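Side-chain contacts in spore germination protein B3 (Bacillus subtilis subsp. subtilis, PDB 3N54), which takes part in the germination response of spores to a mixture of L-asparagine, glucose, fructose and potassium ions: residues 152-155 / 156-160; 203-207 / 208-212; 58-61 / 62-66; 94-97 / 98-101. All blocks are in the same frame, centred on the assembly; numbering follows the deposited sequence.

In the fold
All four contacts are local, joining residues a few positions apart along helices or turns. Contacts 2 and 3 lie at far parts of the elongated chain, 49 Å apart between centres, whereas contacts 1 and 4 adjoin. Contact 4, the turn after helix 87-94, and contact 1, on helix 152-160, have centres 14 Å apart, Ile152 CB lying 3.8 Å from Arg101 O. Contact 3, the short helix 59-63, is remote: its centre is 23 Å from that of contact 4. Contact 2 closes helix 198-208 in the C-terminal family region, 21 Å from contact 1, centre to centre. Sulfate, found about 5 Å from the side chain of Asp59 and also touching contact 4, probably comes from the crystallisation liquor.

Contact 1: residues 152-155 / 156-160; sequences IGRA and SVYSQ
Ile152 O accepts the backbone N of Ser156 at 3.0 Å, the first of the i to i+4 bonds that define this part of helix 152-160. Gly153 O receives Val157 N next, but at 3.4 Å the bond is weak.

Arg154 carries most of the side-chain contact. Its CG is anti to the carbonyl carbon (chi1 -76°) and the chain then runs extended to NE, which brings the guanidinium level with the hydroxyl of Tyr158, one turn on. NH2 donates to Tyr158 OH at 2.9 Å; the oxygen lies in the guanidinium plane, at its edge, and the N-H...O angle of 147° makes the bond somewhat bent. The guanidinium and the ring are inclined at 59°, so this is an edge-on hydrogen bond and not a stack. Closer to the backbone, Arg154 CB approaches the ring at Tyr158 CZ, 4.1 Å away. Arg154 O takes Tyr158 N at 2.8 Å and also lies over one face of the same ring, offset toward its rim. A phenylalanine in place of Tyr158 would probably leave Arg154 NH2 without this acceptor and the guanidinium freer to swing.

Ala155 O is bonded to Ser159 N at 3.1 Å, whereas the Ser159 hydroxyl pairs with Asn190, in the turn between strands 177-186 and 191-196. The helix is seated through Tyr158, whose ring meets those of Tyr165, at the start of strand 165-172, and Phe305, and through Ile152, which packs on Leu91 of helix 87-94.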
# COMPACT_ATOMS: atom_id res chain seq x y z
N ILE A 152 3.20 -6.87 7.66
CA ILE A 152 4.62 -7.12 7.43
C ILE A 152 4.90 -8.51 6.87
O ILE A 152 5.73 -8.66 5.98
CB ILE A 152 5.42 -6.92 8.75
CG1 ILE A 152 5.70 -5.43 8.98
CG2 ILE A 152 6.73 -7.69 8.73
CD1 ILE A 152 6.60 -4.82 7.94
N GLY A 153 4.20 -9.51 7.39
CA GLY A 153 4.36 -10.89 6.92
C GLY A 153 4.20 -10.99 5.41
O GLY A 153 5.11 -11.46 4.71
N ARG A 154 3.07 -10.50 4.92
CA ARG A 154 2.78 -10.54 3.49
C ARG A 154 3.66 -9.61 2.67
O ARG A 154 4.20 -10.02 1.64
CB ARG A 154 1.32 -10.20 3.23
CG ARG A 154 0.38 -11.33 3.56
CD ARG A 154 -1.03 -11.03 3.07
NE ARG A 154 -1.84 -12.24 3.04
CZ ARG A 154 -2.10 -12.98 1.96
NH1 ARG A 154 -2.84 -14.07 2.07
NH2 ARG A 154 -1.63 -12.62 0.76
N ALA A 155 3.79 -8.36 3.11
CA ALA A 155 4.56 -7.36 2.35
C ALA A 155 5.98 -7.84 2.10
O ALA A 155 6.49 -7.74 0.98
CB ALA A 155 4.56 -6.02 3.06
N SER A 156 6.62 -8.40 3.12
CA SER A 156 7.98 -8.89 2.97
C SER A 156 8.05 -10.06 1.98
O SER A 156 8.97 -10.14 1.18
CB SER A 156 8.57 -9.33 4.30
OG SER A 156 9.96 -9.61 4.12
N VAL A 157 7.08 -10.96 2.04
CA VAL A 157 7.05 -12.08 1.11
C VAL A 157 6.82 -11.58 -0.33
O VAL A 157 7.44 -12.10 -1.26
CB VAL A 157 6.00 -13.15 1.53
CG1 VAL A 157 5.69 -14.09 0.38
CG2 VAL A 157 6.52 -13.93 2.74
N TYR A 158 5.98 -10.56 -0.51
CA TYR A 158 5.76 -9.98 -1.83
C TYR A 158 7.06 -9.43 -2.43
O TYR A 158 7.38 -9.70 -3.58
CB TYR A 158 4.72 -8.85 -1.81
CG TYR A 158 3.30 -9.24 -1.45
CD1 TYR A 158 2.42 -8.29 -0.94
CD2 TYR A 158 2.83 -10.54 -1.61
CE1 TYR A 158 1.11 -8.61 -0.61
CE2 TYR A 158 1.52 -10.88 -1.28
CZ TYR A 158 0.66 -9.90 -0.78
OH TYR A 158 -0.63 -10.22 -0.46
N SER A 159 7.78 -8.65 -1.64
CA SER A 159 9.06 -8.08 -2.05
C SER A 159 10.06 -9.16 -2.46
O SER A 159 10.65 -9.10 -3.55
CB SER A 159 9.68 -7.31 -0.89
OG SER A 159 8.82 -6.25 -0.48
N GLN A 160 10.21 -10.16 -1.61
CA GLN A 160 11.20 -11.21 -1.81
C GLN A 160 10.91 -12.08 -3.03
O GLN A 160 11.83 -12.67 -3.59
CB GLN A 160 11.31 -12.08 -0.55
CG GLN A 160 11.78 -11.32 0.66
CD GLN A 160 11.72 -12.13 1.94
OE1 GLN A 160 11.01 -11.79 2.88
NE2 GLN A 160 12.47 -13.22 1.98

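Contact 2: residues 203-207 / 208-212; sequences TLSWV and MGTIQ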
# COMPACT_ATOMS: atom_id res chain seq x y z
N THR A 203 -12.81 0.69 -6.86
CA THR A 203 -13.14 0.13 -8.17
C THR A 203 -12.31 -1.11 -8.45
O THR A 203 -12.85 -2.16 -8.82
CB THR A 203 -12.91 1.15 -9.29
OG1 THR A 203 -13.75 2.28 -9.09
CG2 THR A 203 -13.20 0.53 -10.66
N LEU A 204 -11.00 -0.97 -8.28
CA LEU A 204 -10.07 -2.06 -8.57
C LEU A 204 -10.36 -3.25 -7.67
O LEU A 204 -10.44 -4.39 -8.13
CB LEU A 204 -8.63 -1.58 -8.38
CG LEU A 204 -7.52 -2.47 -8.94
CD1 LEU A 204 -7.77 -2.79 -10.42
CD2 LEU A 204 -6.18 -1.78 -8.74
N SER A 205 -10.56 -2.98 -6.38
CA SER A 205 -10.88 -4.02 -5.41
C SER A 205 -12.21 -4.72 -5.70
O SER A 205 -12.36 -5.92 -5.43
CB SER A 205 -10.92 -3.43 -4.00
OG SER A 205 -11.22 -4.44 -3.05
N TRP A 206 -13.17 -3.96 -6.23
CA TRP A 206 -14.50 -4.46 -6.56
C TRP A 206 -14.43 -5.47 -7.69
O TRP A 206 -14.99 -6.57 -7.61
CB TRP A 206 -15.41 -3.29 -6.98
CG TRP A 206 -16.89 -3.54 -6.97
CD1 TRP A 206 -17.56 -4.67 -7.36
CD2 TRP A 206 -17.90 -2.59 -6.62
NE1 TRP A 206 -18.92 -4.49 -7.24
CE2 TRP A 206 -19.15 -3.22 -6.78
CE3 TRP A 206 -17.87 -1.27 -6.16
CZ2 TRP A 206 -20.36 -2.57 -6.50
CZ3 TRP A 206 -19.07 -0.62 -5.88
CH2 TRP A 206 -20.30 -1.28 -6.06
N VAL A 207 -13.75 -5.08 -8.76
CA VAL A 207 -13.62 -5.92 -9.95
C VAL A 207 -12.77 -7.16 -9.68
O VAL A 207 -13.07 -8.24 -10.20
CB VAL A 207 -13.05 -5.10 -11.14
CG1 VAL A 207 -12.84 -5.99 -12.36
CG2 VAL A 207 -13.98 -3.94 -11.48
N MET A 208 -11.73 -7.02 -8.86
CA MET A 208 -10.86 -8.14 -8.52
C MET A 208 -11.47 -9.08 -7.48
O MET A 208 -10.94 -10.17 -7.25
CB MET A 208 -9.50 -7.63 -8.03
CG MET A 208 -8.72 -6.86 -9.08
SD MET A 208 -8.38 -7.80 -10.57
CE MET A 208 -7.36 -9.11 -9.90
N GLY A 209 -12.56 -8.68 -6.84
CA GLY A 209 -13.26 -9.55 -5.88
C GLY A 209 -12.74 -9.51 -4.46
O GLY A 209 -13.18 -10.30 -3.62
N THR A 210 -11.81 -8.61 -4.17
CA THR A 210 -11.26 -8.46 -2.83
C THR A 210 -12.05 -7.46 -1.98
O THR A 210 -11.71 -7.24 -0.82
CB THR A 210 -9.80 -7.99 -2.89
OG1 THR A 210 -9.71 -6.81 -3.72
CG2 THR A 210 -8.92 -9.08 -3.47
N ILE A 211 -13.08 -6.85 -2.55
CA ILE A 211 -13.89 -5.86 -1.84
C ILE A 211 -14.76 -6.52 -0.78
O ILE A 211 -15.30 -7.60 -1.00
CB ILE A 211 -14.78 -5.05 -2.82
CG1 ILE A 211 -15.34 -3.80 -2.13
CG2 ILE A 211 -15.91 -5.92 -3.37
CD1 ILE A 211 -15.80 -2.72 -3.11
N GLN A 212 -14.90 -5.86 0.36
CA GLN A 212 -15.73 -6.37 1.45
C GLN A 212 -17.08 -5.67 1.41
O GLN A 212 -18.13 -6.31 1.32
CB GLN A 212 -15.04 -6.16 2.80
CG GLN A 212 -15.56 -7.04 3.92
CD GLN A 212 -15.15 -8.50 3.78
OE1 GLN A 212 -14.37 -8.86 2.90
NE2 GLN A 212 -15.68 -9.35 4.66
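A Schellman motif ends helix 198-208, with Gly209 at positive phi (86°) as the first residue outside helical geometry. Met208 N still makes a regular helical bond to Leu204 O, at 3.0 Å. Beyond it Gly209 N reaches back weakly to Trp206 O, and Ser205 O is shared by two weak donors, Thr210 N at 3.0 Å and Ile211 N at 3.1 Å. These backbone angles favour glycine, since a CB would crowd the carbonyl oxygen of Met208.

Ser205 OG and Thr210 OG1, 2.9 Å apart, are hydrogen-bonded. Thr210 OG1 sits between its backbone N and carbonyl carbon (chi1 53°), which turns it back toward the helix. Just past the motif, Ile211 adds packing alongside Trp206: CD1 is 3.9 Å from Trp206 CB and approaches the ring obliquely, while CG2 rests 3.8 Å from Trp206 CA. Cutting Ile211 back to alanine removes CG2 and CD1 and is likely to leave a gap beside Trp206.

Trp206 NE1 bonds Thr253 of strand 245-258, and Ile211 touches Ile229 of strand 223-240. Glycine at positive phi with the six-to-one (Thr210 N to Ser205 O) and five-to-two (Gly209 N to Trp206 O) bonds is the Schellman signature; here a hydroxyl pair fills its usual apolar positions.

Contact 3: residues 58-61 / 62-66; sequences SDVS and IKDPP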
# COMPACT_ATOMS: atom_id res chain seq x y z
N SER A 58 11.17 10.71 31.54
CA SER A 58 10.95 11.17 32.93
C SER A 58 11.94 10.51 33.89
O SER A 58 12.50 9.45 33.58
CB SER A 58 9.52 10.89 33.41
OG SER A 58 9.29 9.50 33.67
N ASP A 59 12.14 11.14 35.04
CA ASP A 59 13.01 10.58 36.07
C ASP A 59 12.51 9.20 36.49
O ASP A 59 13.31 8.30 36.72
CB ASP A 59 13.07 11.50 37.30
CG ASP A 59 13.86 12.77 37.03
OD1 ASP A 59 14.48 12.88 35.95
OD2 ASP A 59 13.87 13.66 37.92
N VAL A 60 11.18 9.07 36.56
CA VAL A 60 10.53 7.80 36.89
C VAL A 60 10.84 6.71 35.85
O VAL A 60 11.03 5.56 36.23
CB VAL A 60 8.99 7.99 37.06
CG1 VAL A 60 8.28 6.66 37.24
CG2 VAL A 60 8.70 8.89 38.24
N SER A 61 10.90 7.07 34.57
CA SER A 61 11.20 6.10 33.48
C SER A 61 12.68 5.69 33.41
O SER A 61 12.99 4.63 32.89
CB SER A 61 10.79 6.66 32.12
OG SER A 61 11.56 7.81 31.79
N ILE A 62 13.58 6.55 33.88
CA ILE A 62 14.99 6.19 34.04
C ILE A 62 15.09 5.21 35.21
O ILE A 62 15.83 4.23 35.18
CB ILE A 62 15.87 7.45 34.33
CG1 ILE A 62 15.98 8.32 33.08
CG2 ILE A 62 17.25 7.07 34.80
CD1 ILE A 62 16.68 7.62 31.93
N LYS A 63 14.32 5.51 36.25
CA LYS A 63 14.26 4.74 37.48
C LYS A 63 13.55 3.37 37.33
O LYS A 63 13.94 2.40 37.97
CB LYS A 63 13.55 5.62 38.53
CG LYS A 63 13.20 4.98 39.85
CD LYS A 63 12.44 5.99 40.73
CE LYS A 63 11.92 5.38 42.02
NZ LYS A 63 11.30 6.43 42.88
N ASP A 64 12.54 3.31 36.47
CA ASP A 64 11.72 2.11 36.30
C ASP A 64 11.89 1.51 34.90
O ASP A 64 11.19 1.88 33.97
CB ASP A 64 10.26 2.45 36.53
CG ASP A 64 9.99 2.98 37.94
OD1 ASP A 64 10.56 2.45 38.92
OD2 ASP A 64 9.21 3.94 38.05
N PRO A 65 12.82 0.56 34.77
CA PRO A 65 13.06 0.01 33.44
C PRO A 65 11.92 -0.89 32.94
O PRO A 65 11.17 -1.44 33.75
CB PRO A 65 14.35 -0.80 33.63
CG PRO A 65 14.40 -1.11 35.06
CD PRO A 65 13.67 -0.06 35.80
N PRO A 66 11.80 -1.02 31.62
CA PRO A 66 10.79 -1.91 31.05
C PRO A 66 11.08 -3.35 31.44
O PRO A 66 12.24 -3.71 31.62
CB PRO A 66 10.94 -1.70 29.53
CG PRO A 66 12.31 -1.17 29.34
CD PRO A 66 12.67 -0.43 30.59
O HOH W 1 11.55 2.87 31.48
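The Asp64 carboxylate turns back along the short helix 59-63 to the Val60 side chain, the two side chains crossing at a slant. Asp64 CG is anti to its own carbonyl carbon (chi1 -60°), which directs it toward the preceding turn. As modelled, OD2 comes so near Val60 CG1 that its exact position is doubtful.

The backbone is clearer. Asp64 N donates to Val60 O at 2.7 Å with a bent angle of 130°, as the chain leaves helical geometry, while Lys63 N bonds to Asp59 O at 3.0 Å and Ile62 N to Ser58 O at 3.1 Å. At the start of the helix Ser58 is the N-cap: its OG accepts Ser61 N at 3.1 Å, meeting an amide of the first turn. At the other end a water donates to both Ser61 O and Asp64 O, 2.7 Å from each, and ties the last turn to the departing chain before Pro65.

Each end of this exposed helix thus has one such polar closure, Ser58 OG on Ser61 N and a water on Ser61 O and Asp64 O. The chemistry is complementary: an acceptor meets an amide where the helix begins, and a donor meets carbonyl oxygens where it ends.

Contact 4: residues 94-97 / 98-101; sequences FIRD and DELR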
# COMPACT_ATOMS: atom_id res chain seq x y z
N PHE A 94 16.60 -0.43 9.30
CA PHE A 94 16.25 0.37 10.48
C PHE A 94 15.51 -0.34 11.59
O PHE A 94 15.50 0.15 12.71
CB PHE A 94 15.43 1.58 10.04
CG PHE A 94 16.23 2.61 9.31
CD1 PHE A 94 17.11 3.42 10.01
CD2 PHE A 94 16.11 2.77 7.95
CE1 PHE A 94 17.86 4.38 9.35
CE2 PHE A 94 16.86 3.73 7.29
CZ PHE A 94 17.73 4.53 7.99
N ILE A 95 14.88 -1.47 11.29
CA ILE A 95 14.06 -2.15 12.28
C ILE A 95 14.60 -3.54 12.58
O ILE A 95 14.83 -4.35 11.68
CB ILE A 95 12.60 -2.27 11.77
CG1 ILE A 95 12.08 -0.90 11.35
CG2 ILE A 95 11.70 -2.85 12.85
CD1 ILE A 95 10.68 -0.94 10.79
N ARG A 96 14.83 -3.81 13.86
CA ARG A 96 15.28 -5.12 14.31
C ARG A 96 14.14 -6.10 14.13
O ARG A 96 12.98 -5.72 14.29
CB ARG A 96 15.67 -5.09 15.78
CG ARG A 96 16.83 -4.17 16.15
CD ARG A 96 16.81 -3.88 17.65
NE ARG A 96 16.65 -5.11 18.41
CZ ARG A 96 17.63 -5.99 18.64
NH1 ARG A 96 17.38 -7.09 19.35
NH2 ARG A 96 18.86 -5.79 18.17
N ASP A 97 14.46 -7.34 13.79
CA ASP A 97 13.43 -8.37 13.61
C ASP A 97 12.53 -8.50 14.84
O ASP A 97 11.31 -8.69 14.70
CB ASP A 97 14.04 -9.73 13.28
CG ASP A 97 14.44 -9.86 11.80
OD1 ASP A 97 14.50 -11.01 11.32
OD2 ASP A 97 14.68 -8.83 11.13
N ASP A 98 13.10 -8.38 16.04
CA ASP A 98 12.29 -8.53 17.25
C ASP A 98 11.43 -7.31 17.62
O ASP A 98 10.72 -7.35 18.60
CB ASP A 98 13.13 -9.03 18.45
CG ASP A 98 14.21 -8.05 18.89
OD1 ASP A 98 14.15 -6.84 18.56
OD2 ASP A 98 15.15 -8.49 19.60
N GLU A 99 11.50 -6.24 16.83
CA GLU A 99 10.57 -5.12 16.98
C GLU A 99 9.29 -5.38 16.17
O GLU A 99 8.29 -4.67 16.34
CB GLU A 99 11.17 -3.80 16.49
CG GLU A 99 12.46 -3.37 17.19
CD GLU A 99 13.07 -2.11 16.58
OE1 GLU A 99 14.22 -2.17 16.07
OE2 GLU A 99 12.39 -1.05 16.59
N LEU A 100 9.32 -6.38 15.30
CA LEU A 100 8.19 -6.65 14.41
C LEU A 100 7.58 -8.02 14.61
O LEU A 100 8.24 -8.95 15.07
CB LEU A 100 8.62 -6.53 12.95
CG LEU A 100 9.04 -5.13 12.49
CD1 LEU A 100 9.68 -5.19 11.11
CD2 LEU A 100 7.85 -4.19 12.50
N ARG A 101 6.31 -8.11 14.25
CA ARG A 101 5.56 -9.35 14.25
C ARG A 101 4.95 -9.52 12.87
O ARG A 101 4.78 -8.55 12.13
CB ARG A 101 4.44 -9.31 15.27
CG ARG A 101 4.92 -9.29 16.70
CD ARG A 101 3.75 -9.41 17.66
NE ARG A 101 4.22 -9.68 19.02
CZ ARG A 101 4.59 -10.89 19.47
NH1 ARG A 101 4.99 -11.02 20.73
NH2 ARG A 101 4.57 -11.96 18.67
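Two carboxylates lie at the edge of the Arg96 guanidinium, near its plane: Arg96 grips Asp98, while Glu99 OE1 stays 4.5 Å from Arg96 NE, too far for a salt bridge. They belong to a 3-10 turn following helix 87-94, identified by successive i+3 to i bonds, Glu99 N to Arg96 O at 3.0 Å and Leu100 N to Asp97 O at 3.1 Å. The salt bridge is bidentate and side-on: NE donates to Asp98 OD1 at 3.0 Å and NH1 to OD2 at 2.6 Å. Both oxygens are met on their syn side, but the planes are 48° apart, so the pairing is twisted. A bend at chi3 (48°) in Arg96 turns the guanidinium round to lie beside the Asp98 side chain.

Glu99 spends OE1 on the backbone instead. Arg96 N donates to it at 2.8 Å, from above the carboxylate plane along a fairly straight path (163°), as the N-cap amide does to the N3 side chain in a capping box; the reciprocal side-chain bond is not made here, since Glu99 N goes to Arg96 O. The neighbouring charge of Arg96 would probably favour the ionised carboxylate.

Ile95 and Leu100 bracket the turn in positions corresponding to those of a hydrophobic staple, and both touch Ile75 of strand 74-77. Their side chains cross at about a right angle, with Ile95 CG2 lying 3.5 Å from Leu100 CG.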